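PDB 2QEN: walker-Type ATPase from Pyrococcus abyssi, which probably binds and hydrolyses ATP with a magnesium ion, as a P-loop ATPase carrying a winged-helix domain, although its cellular role is unknown. Local coordinates for residues A[304-308]-A[309-313]; A[287-290]-A[291-295]; A[314-317]-A[318-322]. The protein carries 1 engineered substitution. All coordinates share one frame; numbering follows the deposited sequence.

Contact 1: A[304-308]-A[309-313]; sequences YLAVK and GTKIP
Gly309 turns the chain out of helix 298-307 and passes its amide back to the last turn: Gly309 N donates to Ala306 O at 3.2 Å with an N-H...O angle of 151°. The donor stands well above the carbonyl plane rather than on a lone pair, as suits a bond spanning only three residues. One residue earlier the helical pattern still holds, Lys308 N reaching Tyr304 O at 3.0 Å. With a positive phi of 127°, Gly309 occupies backbone space where a CB would collide with Lys308 O, so the turn depends on the missing side chain. This is a Schellman motif, and it closes the helix that precedes helix 314-326, which probably corresponds to the recognition helix of a winged helix-turn-helix domain; residues 309-313 form the connecting turn. Beyond the glycine the chain passes close by the last helical turn. Ala306 CB meets Lys311 CG at 3.6 Å, the first part of an otherwise extended lysine chain that then runs outward. Ala306 CA also makes a CA-H...O contact with Thr310 O at 3.6 Å. Deeper in, the buried Leu305 sends CD1 to CD1 of Ile312, 3.6 Å away, the two side chains meeting at a slant. The isoleucine reaches back because its CG1 lies beside its own backbone N (chi1 -47°) and its chain continues outstretched to CD1. Ile312 also packs on Leu317 of the next helix. On the outer side, Lys308 lays CG over the centre of the Tyr304 ring, and its chain bends beyond that point.

Contact 2: A[287-290]-A[291-295]; sequences ILRA and IALGY
Ile291 N bonds to Ile287 O almost straight (171°), and Ala292 N to Leu288 O likewise (174°), keeping helix 282-292 regular up to its last turn. Ala290 O then collects the amides at the helix end: Tyr295 N donates to it at 3.0 Å, from above the carbonyl plane, and Leu293 N adds a weak bond at 3.1 Å. Leu293 N is shared, its shorter bond going to Arg289 O at 3.0 Å. Gly294 N closes the turn on Ile291 O at 2.9 Å, and the positive phi of Gly294 would jam a CB against the preceding carbonyl. Further out, the edge of the Tyr295 ring comes to Ala290 O, CD2 lying 3.5 Å from that oxygen. On the buried side Ile287 and Ile291 run side by side and point the same way, CG2 of the first 3.9 Å from CD1 of the second; with CG1 anti to the carbonyl carbon (chi1 -63°), Ile291 lays that branch back along the helix. Arg289 turns to the other side, its NE bonded to Leu348 O near the chain's C-terminus. The arrangement is a Schellman motif, ending helix 282-292, probably the first helix of the winged helix-turn-helix domain.

Contact 3: A[314-317]-A[318-322]; sequences EPRL and YALLE
Arg316 and Leu320, one helical turn apart, cross at a slant: the arginine chain, bent at chi2 and chi3, folds over the leucine so that Leu320 CD2 lies against one face of the guanidinium, offset toward its rim, 3.7 Å from NH1. Leu320 CD1 keeps beside the inner part of the group, 3.7 Å from NE. The far nitrogen, NH2, has a weak hydrogen bond to Ser281 OG. An alanine in place of Leu320 would remove both methyl branches and would probably leave the guanidinium without its apolar support, freer to swing, while opening a gap beside Ile287 and Ile312. Leu317 and Leu321 meet at an angle on a neighbouring side of the helix, CG to CD1 at 3.9 Å; Leu317 has CG anti to its backbone N (chi1 -178°), whereas Leu321 has CG anti to its carbonyl carbon, which turns its CD1 back toward Leu317. Beneath these pairs the backbone is regular, Leu320 N bonding to Arg316 O at 2.8 Å. The Tyr318 ring leads away from residues 314-317 onto Trp298, whose NE1 is hydrogen-bonded to Glu314 OE2. These are the first two turns and more of helix 314-326, probably the recognition helix of a winged helix-turn-helix domain.

In the fold
The three contacts follow one another along the chain and share one winged-helix core, their centres about 13 Å apart for contacts 1 and 2 and for contacts 1 and 3, and about 15 Å for contacts 2 and 3. Ile287 of contact 2 joins the set: its CG1 lies 3.7 Å from Leu305 CD1 of contact 1, and its CD1 is 3.7 Å from Leu320 CB of contact 3. Tyr304 and Tyr295 stack across contacts 1 and 2, and Ile312 CG2 comes within 3.9 Å of Leu320 CD1. Contacts 1 and 3 lie away from the ADP site; contact 2 is nearer, the Leu288 side chain about 11 Å from that of ADP-binding Arg41.

Contact 1: A[304-308]-A[309-313]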
loop_
_atom_site.group_PDB
_atom_site.type_symbol
_atom_site.label_atom_id
_atom_site.label_comp_id
_atom_site.label_asym_id
_atom_site.label_seq_id
_atom_site.Cartn_x
_atom_site.Cartn_y
_atom_site.Cartn_z
ATOM N N TYR A 304 19.287 -23.993 10.208
ATOM C CA TYR A 304 18.380 -24.671 9.269
ATOM C C TYR A 304 18.916 -24.558 7.846
ATOM O O TYR A 304 19.064 -25.563 7.136
ATOM C CB TYR A 304 16.963 -24.095 9.352
ATOM C CG TYR A 304 15.976 -24.758 8.402
ATOM C CD1 TYR A 304 15.599 -26.103 8.573
ATOM C CD2 TYR A 304 15.431 -24.044 7.334
ATOM C CE1 TYR A 304 14.701 -26.710 7.694
ATOM C CE2 TYR A 304 14.529 -24.632 6.453
ATOM C CZ TYR A 304 14.155 -25.955 6.647
ATOM O OH TYR A 304 13.272 -26.539 5.772
ATOM N N LEU A 305 19.241 -23.328 7.467
ATOM C CA LEU A 305 19.776 -23.043 6.152
ATOM C C LEU A 305 21.179 -23.597 5.923
ATOM O O LEU A 305 21.491 -23.999 4.805
ATOM C CB LEU A 305 19.719 -21.533 5.860
ATOM C CG LEU A 305 18.306 -20.925 5.831
ATOM C CD1 LEU A 305 18.366 -19.432 5.521
ATOM C CD2 LEU A 305 17.385 -21.672 4.833
ATOM N N ALA A 306 22.020 -23.610 6.962
ATOM C CA ALA A 306 23.360 -24.205 6.862
ATOM C C ALA A 306 23.244 -25.674 6.496
ATOM O O ALA A 306 23.986 -26.190 5.659
ATOM C CB ALA A 306 24.128 -24.050 8.186
ATOM N N VAL A 307 22.281 -26.323 7.137
ATOM C CA VAL A 307 22.014 -27.737 7.004
ATOM C C VAL A 307 21.426 -28.069 5.619
ATOM O O VAL A 307 21.715 -29.126 5.055
ATOM C CB VAL A 307 21.086 -28.163 8.189
ATOM C CG1 VAL A 307 20.075 -29.238 7.806
ATOM C CG2 VAL A 307 21.934 -28.533 9.423
ATOM N N LYS A 308 20.623 -27.152 5.078
ATOM C CA LYS A 308 20.030 -27.303 3.746
ATOM C C LYS A 308 20.988 -26.889 2.615
ATOM O O LYS A 308 20.614 -26.938 1.441
ATOM C CB LYS A 308 18.723 -26.513 3.628
ATOM C CG LYS A 308 17.621 -26.891 4.635
ATOM C CD LYS A 308 16.792 -28.101 4.206
ATOM C CE LYS A 308 16.096 -27.893 2.849
ATOM N NZ LYS A 308 15.380 -26.597 2.759
ATOM N N GLY A 309 22.212 -26.485 2.962
ATOM C CA GLY A 309 23.225 -26.181 1.955
ATOM C C GLY A 309 23.903 -24.825 2.053
ATOM O O GLY A 309 25.115 -24.718 1.855
ATOM N N THR A 310 23.144 -23.780 2.356
ATOM C CA THR A 310 23.721 -22.435 2.382
ATOM C C THR A 310 23.997 -21.886 3.788
ATOM O O THR A 310 23.073 -21.527 4.524
ATOM C CB THR A 310 22.897 -21.426 1.552
ATOM O OG1 THR A 310 22.830 -21.867 0.186
ATOM C CG2 THR A 310 23.570 -20.054 1.580
ATOM N N LYS A 311 25.279 -21.832 4.143
ATOM C CA LYS A 311 25.740 -21.135 5.338
ATOM C C LYS A 311 25.774 -19.627 5.055
ATOM O O LYS A 311 26.503 -19.168 4.165
ATOM C CB LYS A 311 27.132 -21.634 5.751
ATOM C CG LYS A 311 27.137 -22.971 6.498
ATOM C CD LYS A 311 28.553 -23.354 6.959
ATOM C CE LYS A 311 28.561 -24.607 7.846
ATOM N NZ LYS A 311 29.912 -24.841 8.464
ATOM N N ILE A 312 24.972 -18.869 5.801
ATOM C CA ILE A 312 24.918 -17.417 5.654
ATOM C C ILE A 312 25.732 -16.750 6.772
ATOM O O ILE A 312 25.455 -16.973 7.945
ATOM C CB ILE A 312 23.451 -16.892 5.682
ATOM C CG1 ILE A 312 22.546 -17.727 4.760
ATOM C CG2 ILE A 312 23.397 -15.405 5.324
ATOM C CD1 ILE A 312 21.123 -17.212 4.654
ATOM N N PRO A 313 26.745 -15.935 6.411
ATOM C CA PRO A 313 27.470 -15.162 7.424
ATOM C C PRO A 313 26.543 -14.264 8.242
ATOM O O PRO A 313 25.515 -13.795 7.735
ATOM C CB PRO A 313 28.433 -14.299 6.600
ATOM C CG PRO A 313 28.584 -15.011 5.305
ATOM C CD PRO A 313 27.261 -15.684 5.053
#

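Contact 2: A[287-290]-A[291-295]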
loop_
_atom_site.group_PDB
_atom_site.type_symbol
_atom_site.label_atom_id
_atom_site.label_comp_id
_atom_site.label_asym_id
_atom_site.label_seq_id
_atom_site.Cartn_x
_atom_site.Cartn_y
_atom_site.Cartn_z
ATOM N N ILE A 287 14.915 -17.851 3.691
ATOM C CA ILE A 287 14.711 -17.328 5.041
ATOM C C ILE A 287 13.213 -17.275 5.374
ATOM O O ILE A 287 12.793 -17.661 6.461
ATOM C CB ILE A 287 15.377 -15.940 5.215
ATOM C CG1 ILE A 287 16.908 -16.061 5.125
ATOM C CG2 ILE A 287 14.956 -15.285 6.527
ATOM C CD1 ILE A 287 17.665 -14.712 5.097
ATOM N N LEU A 288 12.431 -16.816 4.408
ATOM C CA LEU A 288 10.977 -16.739 4.490
ATOM C C LEU A 288 10.349 -18.112 4.716
ATOM O O LEU A 288 9.539 -18.293 5.630
ATOM C CB LEU A 288 10.448 -16.106 3.206
ATOM C CG LEU A 288 9.902 -14.662 3.220
ATOM C CD1 LEU A 288 10.266 -13.827 4.438
ATOM C CD2 LEU A 288 10.153 -13.899 1.938
ATOM N N ARG A 289 10.746 -19.092 3.907
ATOM C CA ARG A 289 10.250 -20.451 4.104
ATOM C C ARG A 289 10.614 -21.021 5.483
ATOM O O ARG A 289 9.750 -21.577 6.169
ATOM C CB ARG A 289 10.686 -21.368 2.977
ATOM C CG ARG A 289 9.899 -22.659 2.945
ATOM C CD ARG A 289 10.058 -23.383 1.628
ATOM N NE ARG A 289 9.166 -22.863 0.590
ATOM C CZ ARG A 289 9.575 -22.241 -0.514
ATOM N NH1 ARG A 289 10.868 -22.042 -0.731
ATOM N NH2 ARG A 289 8.685 -21.820 -1.402
ATOM N N ALA A 290 11.869 -20.846 5.899
ATOM C CA ALA A 290 12.320 -21.254 7.223
ATOM C C ALA A 290 11.413 -20.716 8.348
ATOM O O ALA A 290 10.950 -21.482 9.188
ATOM C CB ALA A 290 13.807 -20.818 7.450
ATOM N N ILE A 291 11.187 -19.403 8.361
ATOM C CA ILE A 291 10.309 -18.733 9.336
ATOM C C ILE A 291 8.890 -19.313 9.322
ATOM O O ILE A 291 8.363 -19.677 10.373
ATOM C CB ILE A 291 10.290 -17.186 9.135
ATOM C CG1 ILE A 291 11.697 -16.617 9.375
ATOM C CG2 ILE A 291 9.228 -16.485 10.051
ATOM C CD1 ILE A 291 11.886 -15.163 8.978
ATOM N N ALA A 292 8.303 -19.432 8.131
ATOM C CA ALA A 292 7.005 -20.072 7.944
ATOM C C ALA A 292 6.923 -21.486 8.525
ATOM O O ALA A 292 5.841 -21.916 8.962
ATOM C CB ALA A 292 6.619 -20.085 6.428
ATOM N N LEU A 293 8.042 -22.217 8.506
ATOM C CA LEU A 293 8.093 -23.584 9.053
ATOM C C LEU A 293 8.397 -23.633 10.567
ATOM O O LEU A 293 8.560 -24.711 11.124
ATOM C CB LEU A 293 9.107 -24.464 8.285
ATOM C CG LEU A 293 8.891 -24.767 6.791
ATOM C CD1 LEU A 293 10.161 -25.360 6.207
ATOM C CD2 LEU A 293 7.749 -25.730 6.572
ATOM N N GLY A 294 8.498 -22.468 11.212
ATOM C CA GLY A 294 8.778 -22.396 12.642
ATOM C C GLY A 294 10.228 -22.208 13.045
ATOM O O GLY A 294 10.547 -22.239 14.227
ATOM N N TYR A 295 11.126 -22.042 12.084
ATOM C CA TYR A 295 12.488 -21.643 12.411
ATOM C C TYR A 295 12.490 -20.099 12.450
ATOM O O TYR A 295 12.777 -19.442 11.477
ATOM C CB TYR A 295 13.510 -22.251 11.437
ATOM C CG TYR A 295 13.393 -23.763 11.299
ATOM C CD1 TYR A 295 14.035 -24.604 12.189
ATOM C CD2 TYR A 295 12.629 -24.343 10.285
ATOM C CE1 TYR A 295 13.932 -25.972 12.088
ATOM C CE2 TYR A 295 12.502 -25.745 10.180
ATOM C CZ TYR A 295 13.167 -26.541 11.083
ATOM O OH TYR A 295 13.087 -27.911 11.014
#

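Contact 3: A[314-317]-A[318-322]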
loop_
_atom_site.group_PDB
_atom_site.type_symbol
_atom_site.label_atom_id
_atom_site.label_comp_id
_atom_site.label_asym_id
_atom_site.label_seq_id
_atom_site.Cartn_x
_atom_site.Cartn_y
_atom_site.Cartn_z
ATOM N N GLU A 314 26.936 -14.020 9.486
ATOM C CA GLU A 314 26.153 -13.275 10.464
ATOM C C GLU A 314 25.800 -11.833 10.044
ATOM O O GLU A 314 24.633 -11.424 10.174
ATOM C CB GLU A 314 26.876 -13.306 11.822
ATOM C CG GLU A 314 25.941 -13.451 13.006
ATOM C CD GLU A 314 26.254 -14.657 13.869
ATOM O OE1 GLU A 314 27.392 -14.733 14.383
ATOM O OE2 GLU A 314 25.363 -15.523 14.043
ATOM N N PRO A 315 26.795 -11.053 9.550
ATOM C CA PRO A 315 26.459 -9.743 8.966
ATOM C C PRO A 315 25.489 -9.802 7.766
ATOM O O PRO A 315 24.615 -8.957 7.663
ATOM C CB PRO A 315 27.832 -9.173 8.561
ATOM C CG PRO A 315 28.813 -9.894 9.469
ATOM C CD PRO A 315 28.259 -11.279 9.564
ATOM N N ARG A 316 25.635 -10.789 6.885
ATOM C CA ARG A 316 24.694 -10.976 5.767
ATOM C C ARG A 316 23.290 -11.309 6.248
ATOM O O ARG A 316 22.309 -10.697 5.805
ATOM C CB ARG A 316 25.166 -12.084 4.820
ATOM C CG ARG A 316 25.480 -11.618 3.428
ATOM C CD ARG A 316 24.208 -11.292 2.635
ATOM N NE ARG A 316 23.850 -12.365 1.700
ATOM C CZ ARG A 316 23.234 -12.172 0.530
ATOM N NH1 ARG A 316 22.901 -10.948 0.130
ATOM N NH2 ARG A 316 22.961 -13.208 -0.254
ATOM N N LEU A 317 23.201 -12.275 7.162
ATOM C CA LEU A 317 21.919 -12.659 7.734
ATOM C C LEU A 317 21.189 -11.462 8.350
ATOM O O LEU A 317 19.979 -11.320 8.178
ATOM C CB LEU A 317 22.061 -13.811 8.748
ATOM C CG LEU A 317 20.708 -14.284 9.337
ATOM C CD1 LEU A 317 19.754 -14.743 8.236
ATOM C CD2 LEU A 317 20.889 -15.360 10.422
ATOM N N TYR A 318 21.930 -10.611 9.056
ATOM C CA TYR A 318 21.362 -9.429 9.690
ATOM C C TYR A 318 20.777 -8.484 8.640
ATOM O O TYR A 318 19.649 -7.995 8.796
ATOM C CB TYR A 318 22.401 -8.694 10.561
ATOM C CG TYR A 318 21.847 -7.434 11.207
ATOM C CD1 TYR A 318 21.198 -7.482 12.445
ATOM C CD2 TYR A 318 21.953 -6.197 10.570
ATOM C CE1 TYR A 318 20.670 -6.322 13.041
ATOM C CE2 TYR A 318 21.425 -5.035 11.147
ATOM C CZ TYR A 318 20.784 -5.106 12.387
ATOM O OH TYR A 318 20.275 -3.950 12.969
ATOM N N ALA A 319 21.554 -8.237 7.581
ATOM C CA ALA A 319 21.122 -7.370 6.479
ATOM C C ALA A 319 19.881 -7.934 5.774
ATOM O O ALA A 319 18.910 -7.213 5.550
ATOM C CB ALA A 319 22.269 -7.145 5.500
ATOM N N LEU A 320 19.904 -9.227 5.471
ATOM C CA LEU A 320 18.776 -9.904 4.823
ATOM C C LEU A 320 17.474 -9.793 5.626
ATOM O O LEU A 320 16.427 -9.469 5.068
ATOM C CB LEU A 320 19.097 -11.389 4.542
ATOM C CG LEU A 320 20.207 -11.684 3.512
ATOM C CD1 LEU A 320 20.702 -13.120 3.567
ATOM C CD2 LEU A 320 19.790 -11.326 2.093
ATOM N N LEU A 321 17.559 -10.056 6.931
ATOM C CA LEU A 321 16.400 -9.988 7.822
ATOM C C LEU A 321 15.879 -8.551 7.983
ATOM O O LEU A 321 14.663 -8.314 7.982
ATOM C CB LEU A 321 16.737 -10.595 9.177
ATOM C CG LEU A 321 16.711 -12.120 9.281
ATOM C CD1 LEU A 321 17.436 -12.527 10.563
ATOM C CD2 LEU A 321 15.260 -12.663 9.253
ATOM N N GLU A 322 16.802 -7.604 8.103
ATOM C CA GLU A 322 16.448 -6.181 8.155
ATOM C C GLU A 322 15.712 -5.708 6.898
ATOM O O GLU A 322 14.715 -4.990 7.002
ATOM C CB GLU A 322 17.684 -5.323 8.430
ATOM C CG GLU A 322 18.000 -5.055 9.928
ATOM C CD GLU A 322 17.424 -6.078 10.939
ATOM O OE1 GLU A 322 17.940 -7.232 11.067
ATOM O OE2 GLU A 322 16.466 -5.691 11.644
#